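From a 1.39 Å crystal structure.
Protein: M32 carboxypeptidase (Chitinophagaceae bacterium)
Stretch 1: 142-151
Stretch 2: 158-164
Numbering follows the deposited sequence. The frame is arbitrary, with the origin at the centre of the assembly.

Stretch 1, residues 142-151: LKRKETTVLG
Stretch 2 (158-164) NALLNEY

Two helical segments of one chain meet nearly at right angles. Residues 142-150 form the end of a helix that begins earlier in the chain, and residues 158-164 belong to a second helix that also starts before the stretch. Their N-to-C directions differ by 81°, and the axes approach to 9.1 Å. The register is fixed where the CA atoms of Thr147 and Ala159 lie 5.4 Å apart. No hydrogen bond or salt bridge crosses between the stretches; the contact between them is made by packing alone, burying 334 Å² in total.

Leu160 covers the most surface. Its CA-to-CB bond points sideways, but with chi1 near -53° (m) and chi2 near -176° (t) the end of the side chain comes nearer to the first helix and sits as a knob among Lys143, Glu146, Thr147 and Leu150, residues spaced three and four apart along one helical face. Leu160 CG lies 3.8 Å from Thr147 CG2, Leu160 CD1 lies 4.2 Å from Lys143 CD, and Leu160 CD2 is 4.2 Å from both Leu150 CD1 and Glu146 OE1. A branched, wholly apolar side chain suits a hole walled largely by carbon.

Two walls of that hole are charged residues whose charges are paired. Lys143 (chi1 m, chi2 m, chi3 148°, chi4 t) offers its aliphatic stem to Leu160, while its NZ makes a salt bridge of 3.0 Å to OE1 of Glu146, which is extended (chi1 t, chi2 t). Thr147, with chi1 at 75° (p), turns OG1 back to donate a 2.6 Å hydrogen bond to Arg144 O; the polar group is thus satisfied within its own helix, and the methyl CG2 is left to pack on Leu160.

Ala159 lies where the two backbones come nearest. Its CB points toward the first stretch and lies 3.9 Å from Thr147 CA, 4.0 Å from Leu150 CB and 3.4 Å from Gly151 O. With backbone and side-chain atoms crowded around this methyl, a small residue fits the place well.

The CA-to-CB bond of Leu150 points toward the second helix; chi1 is near -71° (m) and chi2 near 162° (t). Besides touching Leu160, Leu150 CD1 lies 3.9 Å from Ala159 O, and Leu150 CD2 lies 3.9 Å from Glu163 OE2. The CA-to-CB bond of Glu163 points toward the first stretch, with chi1 and chi2 both m; the residue is partly exposed, and its OE1 is hydrogen-bonded elsewhere in the structure.

The first stretch is regular helix, with phi/psi near -65/-38 and i to i+4 bonds such as Thr147 N to Lys143 O, 2.9 Å. Gly151 N still donates to Thr147 O at 3.0 Å, but Gly151 then leaves the helix with phi/psi of 84/160. At these angles a CB would be jammed against the carbonyl O of Leu150, which calls for glycine. The second stretch is mostly near -60/-40, with Leu160 at -82/-43 and Tyr164 at -97/-15; its bonds Glu163 N to Ala159 O (3.4 Å) and Tyr164 N to Leu160 O (3.5 Å) are weak, while Tyr164 N to Leu161 O is 3.0 Å.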

# COMPACT_ATOMS: atom_id res chain seq x y z
N LEU A 142 -4.19 -24.78 -2.47
CA LEU A 142 -2.84 -24.59 -3.02
C LEU A 142 -2.01 -23.68 -2.12
O LEU A 142 -0.80 -23.90 -1.96
CB LEU A 142 -2.92 -24.09 -4.46
CG LEU A 142 -3.39 -25.15 -5.46
CD1 LEU A 142 -3.60 -24.57 -6.85
CD2 LEU A 142 -2.39 -26.29 -5.51
N LYS A 143 -2.64 -22.70 -1.49
CA LYS A 143 -1.90 -21.79 -0.62
C LYS A 143 -1.39 -22.51 0.62
O LYS A 143 -0.30 -22.22 1.11
CB LYS A 143 -2.79 -20.60 -0.25
CG LYS A 143 -2.94 -19.59 -1.36
CD LYS A 143 -1.68 -18.74 -1.48
CE LYS A 143 -1.42 -18.31 -2.90
NZ LYS A 143 -0.31 -17.33 -2.88
N ARG A 144 -2.18 -23.45 1.14
CA ARG A 144 -1.69 -24.24 2.27
C ARG A 144 -0.50 -25.11 1.86
O ARG A 144 0.52 -25.17 2.58
CB ARG A 144 -2.83 -25.06 2.89
CG ARG A 144 -4.06 -24.19 3.19
CD ARG A 144 -5.17 -24.98 3.83
NE ARG A 144 -4.71 -25.65 5.04
CZ ARG A 144 -5.38 -26.61 5.66
NH1 ARG A 144 -6.55 -27.01 5.19
NH2 ARG A 144 -4.88 -27.16 6.75
N LYS A 145 -0.59 -25.76 0.69
CA LYS A 145 0.58 -26.45 0.15
C LYS A 145 1.79 -25.51 0.07
O LYS A 145 2.91 -25.88 0.45
CB LYS A 145 0.27 -27.05 -1.23
CG LYS A 145 -0.36 -28.42 -1.20
CD LYS A 145 0.69 -29.50 -0.92
CE LYS A 145 0.07 -30.90 -0.86
NZ LYS A 145 -0.77 -31.21 -2.06
N GLU A 146 1.56 -24.28 -0.38
CA GLU A 146 2.63 -23.31 -0.50
C GLU A 146 3.24 -22.99 0.86
O GLU A 146 4.46 -22.78 0.97
CB GLU A 146 2.11 -22.04 -1.17
CG GLU A 146 3.19 -21.05 -1.58
CD GLU A 146 2.63 -19.88 -2.34
OE1 GLU A 146 1.40 -19.68 -2.32
OE2 GLU A 146 3.43 -19.16 -2.97
N THR A 147 2.42 -22.90 1.91
CA THR A 147 2.99 -22.68 3.24
C THR A 147 3.95 -23.80 3.60
O THR A 147 5.03 -23.56 4.18
CB THR A 147 1.93 -22.51 4.33
OG1 THR A 147 1.35 -23.79 4.67
CG2 THR A 147 0.85 -21.53 3.92
N THR A 148 3.59 -25.05 3.28
CA THR A 148 4.52 -26.13 3.60
C THR A 148 5.79 -26.07 2.74
O THR A 148 6.88 -26.43 3.21
CB THR A 148 3.85 -27.51 3.53
OG1 THR A 148 3.26 -27.71 2.25
CG2 THR A 148 2.78 -27.62 4.61
N VAL A 149 5.68 -25.61 1.49
CA VAL A 149 6.86 -25.47 0.63
C VAL A 149 7.78 -24.35 1.13
O VAL A 149 9.01 -24.49 1.12
CB VAL A 149 6.43 -25.27 -0.83
CG1 VAL A 149 7.56 -24.66 -1.67
CG2 VAL A 149 5.96 -26.58 -1.43
N LEU A 150 7.21 -23.22 1.55
CA LEU A 150 8.02 -22.09 1.99
C LEU A 150 8.65 -22.32 3.35
O LEU A 150 9.75 -21.82 3.61
CB LEU A 150 7.17 -20.82 2.02
CG LEU A 150 6.74 -20.24 0.68
CD1 LEU A 150 5.57 -19.28 0.87
CD2 LEU A 150 7.91 -19.52 0.06
N GLY A 151 7.97 -23.06 4.22
CA GLY A 151 8.39 -23.25 5.59
C GLY A 151 7.94 -22.10 6.48
O GLY A 151 7.64 -21.00 6.03
N ASN A 158 2.14 -17.62 8.66
CA ASN A 158 3.36 -16.82 8.73
C ASN A 158 4.17 -16.91 7.45
O ASN A 158 4.89 -15.96 7.11
CB ASN A 158 4.24 -17.30 9.88
CG ASN A 158 3.68 -16.90 11.23
OD1 ASN A 158 2.81 -16.02 11.30
ND2 ASN A 158 4.17 -17.52 12.29
N ALA A 159 4.08 -18.03 6.74
CA ALA A 159 4.82 -18.15 5.49
C ALA A 159 4.31 -17.16 4.46
O ALA A 159 5.09 -16.58 3.69
CB ALA A 159 4.74 -19.58 4.95
N LEU A 160 2.99 -16.92 4.45
CA LEU A 160 2.42 -16.00 3.48
C LEU A 160 2.57 -14.55 3.93
O LEU A 160 2.92 -13.68 3.13
CB LEU A 160 0.96 -16.38 3.22
CG LEU A 160 0.75 -17.86 2.84
CD1 LEU A 160 -0.71 -18.12 2.51
CD2 LEU A 160 1.61 -18.20 1.65
N LEU A 161 2.32 -14.28 5.22
CA LEU A 161 2.58 -12.95 5.77
C LEU A 161 4.00 -12.49 5.43
O LEU A 161 4.20 -11.38 4.92
CB LEU A 161 2.34 -12.93 7.29
CG LEU A 161 0.90 -13.08 7.79
CD1 LEU A 161 0.89 -13.37 9.27
CD2 LEU A 161 0.07 -11.84 7.47
N ASN A 162 4.98 -13.37 5.66
CA ASN A 162 6.38 -13.04 5.40
C ASN A 162 6.63 -12.72 3.94
O ASN A 162 7.51 -11.90 3.63
CB ASN A 162 7.27 -14.19 5.86
CG ASN A 162 8.74 -13.87 5.74
OD1 ASN A 162 9.27 -13.07 6.51
ND2 ASN A 162 9.42 -14.50 4.79
N GLU A 163 5.88 -13.33 3.02
CA GLU A 163 6.02 -13.03 1.60
C GLU A 163 5.77 -11.57 1.32
O GLU A 163 6.49 -10.95 0.53
CB GLU A 163 5.01 -13.86 0.81
CG GLU A 163 5.42 -15.29 0.68
CD GLU A 163 6.55 -15.43 -0.31
OE1 GLU A 163 6.27 -15.34 -1.52
OE2 GLU A 163 7.70 -15.60 0.12
N TYR A 164 4.74 -10.99 1.95
CA TYR A 164 4.34 -9.65 1.58
C TYR A 164 4.92 -8.59 2.49
O TYR A 164 4.93 -7.41 2.12
CB TYR A 164 2.81 -9.54 1.50
CG TYR A 164 2.25 -10.17 0.25
CD1 TYR A 164 2.43 -9.58 -1.00
CD2 TYR A 164 1.55 -11.37 0.30
CE1 TYR A 164 1.93 -10.17 -2.15
CE2 TYR A 164 1.04 -11.95 -0.84
CZ TYR A 164 1.23 -11.36 -2.06
OH TYR A 164 0.72 -11.95 -3.19